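Side-chain contacts in oxygenase-reductase (Streptomyces fradiae, PDB 4OSP), which reduces the C-6 ketone of angucyclinones with NADPH through its C-terminal ketoreductase domain, the part of the longer protein present here: residues G112-P116 against E117-P121; F137-Q140 against R141-L145; N154-S157 against G158-F162; K186-S190 against R191-V195. One frame throughout, in Å; residues are numbered along the deposited sequence. Where two conformers were deposited one is given.

Contact 1: residues G112-P116 against E117-P121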
# COMPACT_ATOMS: atom_id res chain seq x y z
N GLY B 112 -15.84 -16.88 -10.01
CA GLY B 112 -17.26 -16.69 -10.32
C GLY B 112 -17.58 -16.83 -11.80
O GLY B 112 -18.56 -17.48 -12.16
N GLY B 113 -16.76 -16.21 -12.65
CA GLY B 113 -16.91 -16.29 -14.10
C GLY B 113 -18.23 -15.76 -14.62
O GLY B 113 -18.94 -16.43 -15.37
N VAL B 114 -18.57 -14.53 -14.21
CA VAL B 114 -19.84 -13.89 -14.55
C VAL B 114 -19.66 -12.36 -14.50
O VAL B 114 -18.90 -11.84 -13.67
CB VAL B 114 -20.98 -14.38 -13.60
CG1 VAL B 114 -21.94 -13.27 -13.24
CG2 VAL B 114 -21.73 -15.56 -14.21
N ALA B 115 -20.34 -11.65 -15.40
CA ALA B 115 -20.38 -10.18 -15.39
C ALA B 115 -21.06 -9.67 -14.11
O ALA B 115 -21.96 -10.33 -13.58
CB ALA B 115 -21.10 -9.66 -16.63
N PRO B 116 -20.64 -8.48 -13.62
CA PRO B 116 -21.19 -7.96 -12.34
C PRO B 116 -22.72 -7.86 -12.33
O PRO B 116 -23.33 -7.81 -11.26
CB PRO B 116 -20.54 -6.57 -12.20
CG PRO B 116 -19.88 -6.29 -13.51
CD PRO B 116 -19.59 -7.61 -14.16
N GLU B 117 -23.32 -7.85 -13.51
CA GLU B 117 -24.77 -7.75 -13.62
C GLU B 117 -25.48 -9.10 -13.45
O GLU B 117 -26.63 -9.14 -13.01
CB GLU B 117 -25.18 -7.08 -14.93
CG GLU B 117 -25.04 -5.56 -14.92
CD GLU B 117 -23.66 -5.07 -15.34
OE1 GLU B 117 -22.83 -5.90 -15.77
OE2 GLU B 117 -23.41 -3.84 -15.25
N GLU B 118 -24.78 -10.19 -13.78
CA GLU B 118 -25.35 -11.55 -13.72
C GLU B 118 -25.18 -12.22 -12.36
O GLU B 118 -25.68 -13.33 -12.16
CB GLU B 118 -24.74 -12.45 -14.79
CG GLU B 118 -24.89 -11.96 -16.22
CD GLU B 118 -23.99 -12.73 -17.19
OE1 GLU B 118 -22.95 -13.26 -16.74
OE2 GLU B 118 -24.32 -12.79 -18.39
N VAL B 119 -24.47 -11.58 -11.43
CA VAL B 119 -24.23 -12.15 -10.11
C VAL B 119 -25.52 -12.21 -9.28
O VAL B 119 -26.16 -11.19 -9.03
CB VAL B 119 -23.15 -11.37 -9.33
CG1 VAL B 119 -23.16 -11.76 -7.85
CG2 VAL B 119 -21.77 -11.61 -9.94
N THR B 120 -25.88 -13.41 -8.85
CA THR B 120 -27.04 -13.63 -8.01
C THR B 120 -26.64 -13.75 -6.55
O THR B 120 -25.49 -14.05 -6.24
CB THR B 120 -27.80 -14.91 -8.41
OG1 THR B 120 -26.85 -15.91 -8.81
CG2 THR B 120 -28.77 -14.64 -9.56
N PRO B 121 -27.61 -13.50 -5.64
CA PRO B 121 -27.44 -13.71 -4.20
C PRO B 121 -26.92 -15.11 -3.82
O PRO B 121 -26.26 -15.25 -2.79
CB PRO B 121 -28.85 -13.49 -3.65
CG PRO B 121 -29.46 -12.51 -4.60
CD PRO B 121 -28.90 -12.86 -5.95

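Contact 2: residues F137-Q140 against R141-L145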
# COMPACT_ATOMS: atom_id res chain seq x y z
N PHE B 137 -12.82 -20.04 9.31
CA PHE B 137 -13.10 -21.11 10.27
C PHE B 137 -12.05 -22.22 10.28
O PHE B 137 -11.87 -22.90 11.30
CB PHE B 137 -14.54 -21.63 10.12
CG PHE B 137 -15.55 -20.66 10.64
CD1 PHE B 137 -15.75 -20.52 12.01
CD2 PHE B 137 -16.19 -19.78 9.77
CE1 PHE B 137 -16.62 -19.56 12.50
CE2 PHE B 137 -17.08 -18.83 10.25
CZ PHE B 137 -17.29 -18.71 11.62
N ILE B 138 -11.33 -22.35 9.18
CA ILE B 138 -10.21 -23.29 9.12
C ILE B 138 -9.07 -22.78 10.00
O ILE B 138 -8.46 -23.54 10.74
CB ILE B 138 -9.69 -23.49 7.69
CG1 ILE B 138 -10.71 -24.29 6.86
CG2 ILE B 138 -8.33 -24.19 7.70
CD1 ILE B 138 -10.34 -24.42 5.39
N VAL B 139 -8.79 -21.48 9.90
CA VAL B 139 -7.80 -20.87 10.77
C VAL B 139 -8.24 -21.03 12.23
O VAL B 139 -7.45 -21.44 13.09
CB VAL B 139 -7.59 -19.38 10.45
CG1 VAL B 139 -6.69 -18.73 11.50
CG2 VAL B 139 -7.00 -19.22 9.06
N GLN B 140 -9.50 -20.73 12.49
CA GLN B 140 -10.01 -20.78 13.86
C GLN B 140 -9.84 -22.17 14.45
O GLN B 140 -9.30 -22.34 15.54
CB GLN B 140 -11.48 -20.37 13.90
CG GLN B 140 -12.03 -20.23 15.31
CD GLN B 140 -13.52 -20.03 15.31
OE1 GLN B 140 -14.29 -20.96 15.08
NE2 GLN B 140 -13.95 -18.80 15.57
N ARG B 141 -10.28 -23.18 13.71
CA ARG B 141 -10.16 -24.55 14.15
C ARG B 141 -8.68 -24.99 14.21
O ARG B 141 -8.27 -25.68 15.15
CB ARG B 141 -11.00 -25.47 13.26
CG ARG B 141 -10.89 -26.96 13.54
CD ARG B 141 -11.53 -27.40 14.86
NE ARG B 141 -10.85 -28.60 15.36
CZ ARG B 141 -11.24 -29.84 15.09
NH1 ARG B 141 -12.31 -30.05 14.34
NH2 ARG B 141 -10.58 -30.87 15.57
N ALA B 142 -7.86 -24.55 13.25
CA ALA B 142 -6.45 -24.97 13.21
C ALA B 142 -5.60 -24.44 14.38
O ALA B 142 -4.58 -25.06 14.73
CB ALA B 142 -5.80 -24.60 11.88
N LEU B 143 -6.00 -23.31 14.96
CA LEU B 143 -5.27 -22.73 16.10
C LEU B 143 -5.09 -23.72 17.23
O LEU B 143 -4.13 -23.65 17.99
CB LEU B 143 -5.96 -21.47 16.64
CG LEU B 143 -6.11 -20.23 15.75
CD1 LEU B 143 -6.65 -19.10 16.61
CD2 LEU B 143 -4.81 -19.82 15.08
N THR B 144 -6.01 -24.67 17.34
CA THR B 144 -5.91 -25.71 18.34
C THR B 144 -4.77 -26.71 18.06
O THR B 144 -4.32 -27.40 18.97
CB THR B 144 -7.23 -26.49 18.49
OG1 THR B 144 -7.04 -27.54 19.45
CG2 THR B 144 -7.65 -27.12 17.18
N LEU B 145 -4.32 -26.77 16.81
CA LEU B 145 -3.31 -27.75 16.42
C LEU B 145 -1.94 -27.13 16.14
O LEU B 145 -0.92 -27.79 16.30
CB LEU B 145 -3.79 -28.54 15.20
CG LEU B 145 -5.18 -29.19 15.28
CD1 LEU B 145 -5.51 -29.91 13.98
CD2 LEU B 145 -5.28 -30.16 16.45

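Contact 3: residues N154-S157 against G158-F162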
# COMPACT_ATOMS: atom_id res chain seq x y z
N ASN B 154 -1.74 -17.68 3.40
CA ASN B 154 -2.97 -17.52 2.67
C ASN B 154 -2.70 -17.18 1.22
O ASN B 154 -2.04 -16.18 0.94
CB ASN B 154 -3.84 -16.46 3.34
CG ASN B 154 -4.19 -16.82 4.78
OD1 ASN B 154 -4.64 -17.94 5.08
ND2 ASN B 154 -4.01 -15.86 5.69
N ILE B 155 -3.18 -18.02 0.30
CA ILE B 155 -3.06 -17.75 -1.13
C ILE B 155 -4.15 -16.80 -1.55
O ILE B 155 -5.33 -17.17 -1.61
CB ILE B 155 -3.14 -19.02 -2.02
CG1 ILE B 155 -2.12 -20.08 -1.59
CG2 ILE B 155 -2.94 -18.64 -3.49
CD1 ILE B 155 -0.67 -19.62 -1.59
N SER B 156 -3.74 -15.56 -1.84
CA SER B 156 -4.64 -14.50 -2.22
C SER B 156 -4.79 -14.49 -3.74
O SER B 156 -4.92 -15.54 -4.37
CB SER B 156 -4.06 -13.16 -1.74
OG SER B 156 -4.95 -12.08 -1.96
N SER B 157 -4.74 -13.29 -4.31
CA SER B 157 -4.84 -13.09 -5.75
C SER B 157 -4.29 -11.73 -6.14
O SER B 157 -4.49 -10.74 -5.41
CB SER B 157 -6.30 -13.18 -6.20
OG SER B 157 -6.40 -13.09 -7.61
N GLY B 158 -3.60 -11.68 -7.28
CA GLY B 158 -3.24 -10.41 -7.92
C GLY B 158 -4.46 -9.57 -8.30
O GLY B 158 -4.34 -8.35 -8.46
N LEU B 159 -5.62 -10.21 -8.43
CA LEU B 159 -6.89 -9.53 -8.68
C LEU B 159 -7.37 -8.59 -7.56
O LEU B 159 -8.29 -7.81 -7.77
CB LEU B 159 -8.00 -10.53 -9.04
CG LEU B 159 -7.89 -11.28 -10.38
CD1 LEU B 159 -9.03 -12.28 -10.52
CD2 LEU B 159 -7.86 -10.32 -11.56
N THR B 160 -6.76 -8.69 -6.37
CA THR B 160 -7.00 -7.68 -5.30
C THR B 160 -6.22 -6.38 -5.58
O THR B 160 -6.50 -5.35 -4.97
CB THR B 160 -6.62 -8.19 -3.89
OG1 THR B 160 -5.19 -8.32 -3.77
CG2 THR B 160 -7.31 -9.52 -3.56
N ARG B 161 -5.27 -6.45 -6.51
CA ARG B 161 -4.38 -5.33 -6.81
C ARG B 161 -4.62 -4.82 -8.23
O ARG B 161 -4.20 -3.71 -8.59
CB ARG B 161 -2.91 -5.77 -6.65
CG ARG B 161 -2.54 -6.34 -5.29
CD ARG B 161 -2.70 -5.29 -4.20
NE ARG B 161 -1.86 -5.54 -3.03
CZ ARG B 161 -2.20 -6.31 -2.00
NH1 ARG B 161 -3.37 -6.95 -2.00
NH2 ARG B 161 -1.37 -6.45 -0.98
N PHE B 162 -5.29 -5.64 -9.02
CA PHE B 162 -5.53 -5.39 -10.44
C PHE B 162 -7.02 -5.43 -10.72
O PHE B 162 -7.67 -6.47 -10.54
CB PHE B 162 -4.82 -6.47 -11.27
CG PHE B 162 -4.62 -6.11 -12.72
CD1 PHE B 162 -5.68 -6.17 -13.63
CD2 PHE B 162 -3.36 -5.73 -13.18
CE1 PHE B 162 -5.48 -5.84 -14.96
CE2 PHE B 162 -3.16 -5.40 -14.52
CZ PHE B 162 -4.22 -5.45 -15.41

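Contact 4: residues K186-S190 against R191-V195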
# COMPACT_ATOMS: atom_id res chain seq x y z
N LYS B 186 -1.19 -10.07 13.91
CA LYS B 186 -1.19 -9.36 15.17
C LYS B 186 -1.63 -10.30 16.30
O LYS B 186 -0.98 -10.38 17.35
CB LYS B 186 -2.12 -8.15 15.09
CG LYS B 186 -2.31 -7.40 16.40
CD LYS B 186 -1.08 -6.59 16.73
CE LYS B 186 -1.24 -5.79 18.00
NZ LYS B 186 0.11 -5.55 18.59
N HIS B 187 -2.72 -11.03 16.07
CA HIS B 187 -3.31 -11.87 17.11
C HIS B 187 -2.32 -12.94 17.56
O HIS B 187 -2.20 -13.20 18.75
CB HIS B 187 -4.61 -12.52 16.62
CG HIS B 187 -5.39 -13.22 17.69
ND1 HIS B 187 -5.88 -12.56 18.81
CD2 HIS B 187 -5.77 -14.51 17.82
CE1 HIS B 187 -6.52 -13.42 19.57
NE2 HIS B 187 -6.47 -14.62 18.99
N LEU B 188 -1.60 -13.53 16.61
CA LEU B 188 -0.77 -14.70 16.89
C LEU B 188 0.70 -14.37 17.18
O LEU B 188 1.53 -15.28 17.25
CB LEU B 188 -0.88 -15.72 15.76
CG LEU B 188 -2.30 -16.24 15.44
CD1 LEU B 188 -2.30 -17.17 14.23
CD2 LEU B 188 -2.92 -16.92 16.66
N GLY B 189 1.00 -13.09 17.36
CA GLY B 189 2.38 -12.63 17.68
C GLY B 189 2.99 -13.27 18.93
O GLY B 189 4.13 -13.74 18.91
N SER B 190 2.22 -13.30 20.01
CA SER B 190 2.71 -13.84 21.29
C SER B 190 2.97 -15.36 21.23
O SER B 190 3.59 -15.91 22.15
CB SER B 190 1.70 -13.56 22.39
OG SER B 190 0.48 -14.24 22.12
N ARG B 191 2.47 -16.02 20.19
CA ARG B 191 2.73 -17.44 19.99
C ARG B 191 3.74 -17.69 18.87
O ARG B 191 3.96 -18.84 18.46
CB ARG B 191 1.43 -18.20 19.72
CG ARG B 191 0.30 -17.80 20.64
CD ARG B 191 -0.53 -18.99 21.10
NE ARG B 191 -1.51 -19.44 20.10
CZ ARG B 191 -2.68 -18.86 19.88
NH1 ARG B 191 -3.04 -17.77 20.56
NH2 ARG B 191 -3.51 -19.36 18.97
N ASN B 192 4.36 -16.62 18.37
CA ASN B 192 5.41 -16.74 17.37
C ASN B 192 5.02 -17.48 16.08
O ASN B 192 5.85 -18.13 15.46
CB ASN B 192 6.64 -17.39 17.98
CG ASN B 192 7.79 -16.46 18.03
OD1 ASN B 192 8.71 -16.55 17.21
ND2 ASN B 192 7.74 -15.50 18.96
N ILE B 193 3.75 -17.37 15.71
CA ILE B 193 3.28 -17.91 14.44
C ILE B 193 3.25 -16.76 13.44
O ILE B 193 2.71 -15.70 13.74
CB ILE B 193 1.86 -18.51 14.61
CG1 ILE B 193 1.88 -19.66 15.63
CG2 ILE B 193 1.31 -18.99 13.28
CD1 ILE B 193 0.55 -19.90 16.32
N THR B 194 3.85 -16.96 12.27
CA THR B 194 3.75 -15.96 11.21
C THR B 194 2.52 -16.21 10.35
O THR B 194 2.10 -17.36 10.18
CB THR B 194 5.00 -15.90 10.30
OG1 THR B 194 5.00 -17.01 9.40
CG2 THR B 194 6.29 -15.87 11.13
N VAL B 195 1.94 -15.12 9.84
CA VAL B 195 0.76 -15.18 9.00
C VAL B 195 1.01 -14.25 7.81
O VAL B 195 1.20 -13.05 7.97
CB VAL B 195 -0.53 -14.73 9.76
CG1 VAL B 195 -1.78 -15.13 9.00
CG2 VAL B 195 -0.57 -15.32 11.17
O HOH W 1 6.57 -13.77 20.77

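Contact 1: residues G112-P116 against E117-P121
The carbonyl oxygen of A115 accepts the backbone N of E118 at 2.8 Å, with an N-H...O angle of 145°. This bond spans three residues and closes a type I beta turn with P116 and E117 at its corners. The E118 side chain then folds back over the start of the same turn: its OE1 takes a weak bond of 3.3 Å from the backbone N of A115, and its CB touches V114 CG1 at 3.3 Å. With CG anti to the carbonyl carbon (chi1 -58°) and the chain extended beyond it, E118 crosses V114 at a slant, OE1 ending 3.6 Å from V114 CG2. The other V114 branch, CG1, also meets V119 CG2 at 3.7 Å. E117, bent at chi2 (88°), lies beside the P116 ring and points the same way, OE1 being 3.7 Å from P116 CG, while OE2 bonds to NE2 of H187 in the second subunit. The carbonyls of P116 and V119 both receive NE2 of Q140 from that subunit. In this loop between strand 103-106 and helix 121-142 of the Rossmann fold, E118 thus turns its carboxylate back on the loop's own backbone, whereas E117 and two carbonyls are spent on the second subunit.

Contact 2: residues F137-Q140 against R141-L145
V139 and L143 meet one turn apart near the end of helix 121-142, V139 CG1 touching L143 CD2 at 4.2 Å. L143 also leans on the main chain, its CG only 3.2 Å from V139 O. That same oxygen accepts the backbone N of L143 at 3.0 Å. The two preceding i to i+4 bonds are R141 N to F137 O, 2.9 Å and 166° at the hydrogen, and A142 N to I138 O at 2.8 Å. Beyond this shell, L143 and V139 both rest on F184 of helix 168-187, and I138 and A142 pack on L104 of strand 103-106, so that this face of the helix lies on the sheet of the Rossmann fold. Q140 and R141 leave the helix elsewhere. In Q140 CG stands anti to the backbone N (chi1 -173°) and the chain runs on extended, carrying NE2 to the 116-119 turn of the second subunit. R141 bends at chi2 (70°), and its NH2 forms a salt bridge with E89 of helix 80-96. The apolar I138, A142 and V139 thus face the core of the chain, while Q140 gives hydrogen bonds to the second subunit and R141 a salt bridge to helix 80-96.

Contact 3: residues N154-S157 against G158-F162
S157 and T160 meet through one oxygen: S157 O accepts both the hydroxyl and the backbone N of T160. The hydroxyl, T160 OG1, donates at 3.0 Å and lies nearly on the extension of the carbonyl bond (C=O...O angle 175°), whereas T160 N, at 3.2 Å, stands well above the carbonyl plane. A chi1 of 70° puts OG1 between the backbone N and the carbonyl carbon of T160, and from there it turns back to S157. In S157 OG lies opposite the backbone N (chi1 -176°), which swings the hydroxyl forward to accept L159 N at 3.1 Å, an ST turn at S157. L159 CB follows at 3.3 Å from the same OG. The 3-10 turn of residues 158-160 is separated from strand 151-155 of the Rossmann fold by S156 and S157 alone, and lies on the loop leading to helix 168-187. K174, a residue of the NADP(+) site, gives its NZ to I155 O, and the T160 side chain lies about 4 Å from that lysine. S156 directs its OG past T160 CG2, 3.8 Å away, to bond with D178. R161 curls round so that NH1 donates weakly to T160 OG1, at 2.9 Å, while its guanidinium makes a cation-pi contact with Y253.

Contact 4: residues K186-S190 against R191-V195
L188 CB sits 4.1 Å from I193 CB, the two side chains crossing at a slant. CG of L188 lies anti to the carbonyl carbon (chi1 -58°), and the two methyls part beyond it: CD1 reaches V195 CG2 at 4.0 Å, with the side chains at about a right angle, and CD2 lies over one face of the R191 guanidinium, 3.4 Å from NH2. R191 attains this position by bending at both chi2 and chi3, but it has a second conformer, so this face contact is doubtful. L188 follows the last turn of helix 168-187, and V195 is the second residue of strand 194-204, so the contact lies in the second connection of the beta-alpha-beta unit formed with strand 151-155. I152 of that first strand touches both L188 and V195. The main chain closes the turn: L188 O accepts R191 N at 3.2 Å, and more weakly I193 N at 3.4 Å. G189 O accepts N192 N at 2.9 Å with 159° at the hydrogen, and a water donates to the same oxygen while accepting weakly from N192 ND2. N192 also packs on F225 of the fourth subunit.

Contact 3 is the buried one, its centre about 12 Å from the chain's centre, and it works mostly through hydroxyls and carbonyls beside the NADP(+) site. Contacts 2 and 4 are partly buried and rely more on aliphatic packing; they meet where L143 CD2 lies 3.8 Å from L188 CD1, bringing the end of helix 121-142 against the exit of helix 168-187. Contacts 3 and 4 sit on neighbouring strands, 151-155 and 194-204, and touch at N154 and V195. Contact 1, its centre about 24 Å from the chain's centre, is a polar turn whose nearest atoms are about 16 Å from contact 2 within one chain; its carbonyls meet Q140 of contact 2, and E117 meets H187 of contact 4, in the second subunit.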